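Local coordinates for protein UspA1 (PDB 3NTN) that probably acts as a trimeric autotransporter adhesin on the bacterial outer membrane, linked to binding of fibronectin and the receptor CEACAM1, at residues Asn32-Gly36 with Thr37-Ile41; Asn47-Gly51 with Lys52-Ala56. One frame throughout, in Å; residues are numbered along the deposited sequence.

How the contacts relate
Contacts 1 and 2 are equivalent type II beta turns in successive coils of the left-handed parallel beta-roll of the YadA-type head, each joining a strand of one sheet to a strand of the other. Residues 32-41 come first along the chain and 47-56 next, with contact centres about 5 Å apart. Strands 33-34 and 48-49 are neighbours in one parallel sheet, strands 40-42 and 55-57 in the other. The coils are zipped together by backbone, with probable hydrogen bonds from E33 N to N47 O and from T35 N to A49 O, and S39 packs on S54. Stacking of this kind builds the long head, and both contacts also reach the second subunit.

Contact 1: Asn32-Gly36 with Thr37-Ile41; sequences NEATG and TDSTI
I41 reaches across the inside of the beta-roll coil to N32 and A34, while S39 closes the type II beta turn G36-S39 that joins the coil's two strands. From the CB of I41, whose bond from CA is directed toward segment 32-36, two branches lead off. CG2, anti to the backbone N, sits over the flat face of the N32 amide, 3.8 Å from its CG. The other branch leaves CB beside the backbone N (chi1 -60°), and its far methyl CD1 comes under the strand 33-34 backbone, 3.5 Å from E33 O, and meets A34 CB at 3.8 Å. One isoleucine thus covers the span from N32 to A34. The N32 amide is not loose here: ND2 bonds to the backbone oxygens of G28 and G44 and OD1 takes the N-H of N47, which ties neighbouring coils together. At the turn, D38 has positive phi (64°) and leads away from 32-36, toward the second subunit; its carboxylate bonds N23 ND2 and forms a salt bridge with R45 of that subunit. S39 turns inward, its OG touching A34 CB at 3.3 Å. G36 O receives two hydrogen bonds from S39, both from the same face of its carbonyl plane: N at 3.1 Å stands well above that plane, whereas OG, at 2.7 Å, is tilted only 22° from it.

Contact 2: Asn47-Gly51 with Lys52-Ala56; sequences NQATG and KGSFA
This is a local turn contact inside one coil of the left-handed parallel beta-roll: S54 reaches back to G51 across a type II beta turn, and small side chains fill the inside between strands 48-49 and 55-57. G51 O takes the S54 hydroxyl at 2.8 Å, with OG tilted 25° out of the carbonyl plane. A weak bond from S54 N, at 3.3 Å, reaches the same oxygen and closes the turn. The hydroxyl gets there because chi1 is 64°, which sets OG between the backbone N and the carbonyl carbon of its own residue. OG also touches A49, whose CB is 3.3 Å away, and it makes a further weak hydrogen bond to A63 O of the following coil. The second turn position is K52, whose CB rests 3.8 Å from G51 C before the rest of its chain runs outward; its backbone N-H bonds D66. The third is G53, with a phi of 71° that suits glycine.

Farther from the turn a single methyl, A56 CB, makes the contact. Directed toward 47-51, it lies 3.8 Å from Q48 O and 4.3 Å from N47 CB. The N47 amide has partners on two sides of the turn's own strands: ND2 bonds G58 O, just past strand 55-57, and OD1 takes N61 ND2 of the next coil.

Within the roll, A49 packs on I41 of the preceding coil and A63 of the following one. F55 faces the other way, covering T40 and A42 of strand 40-42 and meeting A57 of the second subunit and F55 of the third, so strand 55-57 joins the interior of its coil to the trimer interface.

Contact 1: Asn32-Gly36 with Thr37-Ile41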
loop_
_atom_site.group_PDB
_atom_site.type_symbol
_atom_site.label_atom_id
_atom_site.label_comp_id
_atom_site.label_asym_id
_atom_site.label_seq_id
_atom_site.Cartn_x
_atom_site.Cartn_y
_atom_site.Cartn_z
ATOM N N ASN B 32 -10.483 24.323 -21.034
ATOM C CA ASN B 32 -10.018 22.966 -21.164
ATOM C C ASN B 32 -9.560 22.636 -22.606
ATOM O O ASN B 32 -10.257 22.885 -23.557
ATOM C CB ASN B 32 -11.097 22.016 -20.639
ATOM C CG ASN B 32 -11.378 22.206 -19.119
ATOM O OD1 ASN B 32 -10.449 22.289 -18.315
ATOM N ND2 ASN B 32 -12.661 22.249 -18.735
ATOM N N GLU B 33 -8.375 22.067 -22.752
ATOM C CA GLU B 33 -7.822 21.730 -24.051
ATOM C C GLU B 33 -7.531 20.230 -24.165
ATOM O O GLU B 33 -6.571 19.726 -23.530
ATOM C CB GLU B 33 -6.497 22.456 -24.176
ATOM C CG GLU B 33 -6.235 23.044 -25.514
ATOM C CD GLU B 33 -4.891 23.778 -25.548
ATOM O OE1 GLU B 33 -4.124 23.566 -26.529
ATOM O OE2 GLU B 33 -4.601 24.557 -24.594
ATOM N N ALA B 34 -8.298 19.518 -24.982
ATOM C CA ALA B 34 -8.018 18.082 -25.207
ATOM C C ALA B 34 -7.402 17.830 -26.571
ATOM O O ALA B 34 -8.054 17.907 -27.593
ATOM C CB ALA B 34 -9.273 17.180 -24.969
ATOM N N THR B 35 -6.128 17.515 -26.575
ATOM C CA THR B 35 -5.370 17.516 -27.807
ATOM C C THR B 35 -5.033 16.133 -28.358
ATOM O O THR B 35 -4.792 15.983 -29.564
ATOM C CB THR B 35 -4.143 18.383 -27.596
ATOM O OG1 THR B 35 -4.452 19.693 -28.091
ATOM C CG2 THR B 35 -2.925 17.795 -28.261
ATOM N N GLY B 36 -5.067 15.120 -27.498
ATOM C CA GLY B 36 -4.695 13.791 -27.932
ATOM C C GLY B 36 -5.822 13.047 -28.616
ATOM O O GLY B 36 -7.005 13.292 -28.376
ATOM N N THR B 37 -5.454 12.116 -29.476
ATOM C CA THR B 37 -6.420 11.209 -30.038
ATOM C C THR B 37 -7.163 10.456 -28.911
ATOM O O THR B 37 -6.540 9.943 -27.982
ATOM C CB THR B 37 -5.715 10.284 -31.024
ATOM O OG1 THR B 37 -5.103 11.088 -32.047
ATOM C CG2 THR B 37 -6.686 9.288 -31.670
ATOM N N ASP B 38 -8.494 10.454 -28.939
ATOM C CA ASP B 38 -9.260 9.758 -27.899
ATOM C C ASP B 38 -9.070 10.364 -26.494
ATOM O O ASP B 38 -9.255 9.647 -25.464
ATOM C CB ASP B 38 -8.886 8.246 -27.834
ATOM C CG ASP B 38 -8.978 7.543 -29.183
ATOM O OD1 ASP B 38 -9.824 7.942 -29.982
ATOM O OD2 ASP B 38 -8.213 6.575 -29.435
ATOM N N SER B 39 -8.643 11.628 -26.404
ATOM C CA SER B 39 -8.452 12.243 -25.076
ATOM C C SER B 39 -9.812 12.724 -24.491
ATOM O O SER B 39 -10.829 12.863 -25.201
ATOM C CB SER B 39 -7.404 13.350 -25.091
ATOM O OG SER B 39 -7.797 14.365 -25.986
ATOM N N THR B 40 -9.837 12.920 -23.188
ATOM C CA THR B 40 -11.096 13.260 -22.537
ATOM C C THR B 40 -10.872 14.225 -21.379
ATOM O O THR B 40 -10.050 13.990 -20.501
ATOM C CB THR B 40 -11.808 11.989 -21.978
ATOM O OG1 THR B 40 -12.114 11.091 -23.029
ATOM C CG2 THR B 40 -13.089 12.340 -21.270
ATOM N N ILE B 41 -11.632 15.304 -21.372
ATOM C CA ILE B 41 -11.701 16.116 -20.155
ATOM C C ILE B 41 -13.148 16.152 -19.717
ATOM O O ILE B 41 -14.026 16.505 -20.485
ATOM C CB ILE B 41 -11.097 17.493 -20.338
ATOM C CG1 ILE B 41 -9.617 17.361 -20.718
ATOM C CG2 ILE B 41 -11.286 18.359 -19.083
ATOM C CD1 ILE B 41 -9.050 18.567 -21.400
#

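Contact 2: Asn47-Gly51 with Lys52-Ala56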
loop_
_atom_site.group_PDB
_atom_site.type_symbol
_atom_site.label_atom_id
_atom_site.label_comp_id
_atom_site.label_asym_id
_atom_site.label_seq_id
_atom_site.Cartn_x
_atom_site.Cartn_y
_atom_site.Cartn_z
ATOM N N ASN B 47 -7.581 22.497 -17.627
ATOM C CA ASN B 47 -7.051 21.148 -17.883
ATOM C C ASN B 47 -6.476 20.987 -19.298
ATOM O O ASN B 47 -6.966 21.585 -20.266
ATOM C CB ASN B 47 -8.109 20.070 -17.667
ATOM C CG ASN B 47 -8.630 20.028 -16.235
ATOM O OD1 ASN B 47 -7.882 19.740 -15.314
ATOM N ND2 ASN B 47 -9.914 20.312 -16.049
ATOM N N GLN B 48 -5.422 20.180 -19.386
ATOM C CA GLN B 48 -4.906 19.691 -20.661
ATOM C C GLN B 48 -4.945 18.173 -20.700
ATOM O O GLN B 48 -4.924 17.509 -19.653
ATOM C CB GLN B 48 -3.486 20.167 -20.903
ATOM C CG GLN B 48 -3.360 21.676 -20.936
ATOM C CD GLN B 48 -1.924 22.096 -20.990
ATOM O OE1 GLN B 48 -1.032 21.288 -21.319
ATOM N NE2 GLN B 48 -1.669 23.367 -20.670
ATOM N N ALA B 49 -5.093 17.648 -21.907
ATOM C CA ALA B 49 -4.947 16.252 -22.138
ATOM C C ALA B 49 -4.331 16.037 -23.528
ATOM O O ALA B 49 -5.010 15.823 -24.523
ATOM C CB ALA B 49 -6.280 15.511 -21.949
ATOM N N THR B 50 -3.014 16.127 -23.579
ATOM C CA THR B 50 -2.295 15.879 -24.813
ATOM C C THR B 50 -2.034 14.390 -25.117
ATOM O O THR B 50 -1.673 14.060 -26.241
ATOM C CB THR B 50 -0.989 16.648 -24.869
ATOM O OG1 THR B 50 -0.091 16.101 -23.887
ATOM C CG2 THR B 50 -1.219 18.203 -24.611
ATOM N N GLY B 51 -2.222 13.477 -24.175
ATOM C CA GLY B 51 -1.918 12.106 -24.515
ATOM C C GLY B 51 -3.002 11.315 -25.221
ATOM O O GLY B 51 -4.219 11.559 -24.992
ATOM N N LYS B 52 -2.590 10.334 -26.041
ATOM C CA LYS B 52 -3.597 9.368 -26.546
ATOM C C LYS B 52 -4.347 8.650 -25.392
ATOM O O LYS B 52 -3.707 8.124 -24.498
ATOM C CB LYS B 52 -3.052 8.368 -27.588
ATOM C CG LYS B 52 -1.988 8.932 -28.495
ATOM C CD LYS B 52 -1.870 8.138 -29.790
ATOM C CE LYS B 52 -0.512 8.297 -30.466
ATOM N NZ LYS B 52 0.287 9.481 -29.997
ATOM N N GLY B 53 -5.689 8.712 -25.404
ATOM C CA GLY B 53 -6.539 7.950 -24.515
ATOM C C GLY B 53 -6.478 8.454 -23.078
ATOM O O GLY B 53 -6.830 7.727 -22.129
ATOM N N SER B 54 -6.052 9.701 -22.925
ATOM C CA SER B 54 -5.877 10.301 -21.645
ATOM C C SER B 54 -7.184 10.854 -21.031
ATOM O O SER B 54 -8.224 10.964 -21.667
ATOM C CB SER B 54 -4.817 11.418 -21.719
ATOM O OG SER B 54 -5.259 12.478 -22.562
ATOM N N PHE B 55 -7.128 11.169 -19.758
ATOM C CA PHE B 55 -8.294 11.573 -19.061
ATOM C C PHE B 55 -7.877 12.532 -17.959
ATOM O O PHE B 55 -6.982 12.228 -17.196
ATOM C CB PHE B 55 -9.025 10.359 -18.477
ATOM C CG PHE B 55 -10.215 10.736 -17.646
ATOM C CD1 PHE B 55 -11.445 10.997 -18.233
ATOM C CD2 PHE B 55 -10.083 10.895 -16.257
ATOM C CE1 PHE B 55 -12.610 11.402 -17.422
ATOM C CE2 PHE B 55 -11.196 11.283 -15.445
ATOM C CZ PHE B 55 -12.467 11.536 -16.040
ATOM N N ALA B 56 -8.498 13.709 -17.911
ATOM C CA ALA B 56 -8.264 14.681 -16.827
ATOM C C ALA B 56 -9.609 15.184 -16.361
ATOM O O ALA B 56 -10.544 15.263 -17.138
ATOM C CB ALA B 56 -7.385 15.877 -17.333
#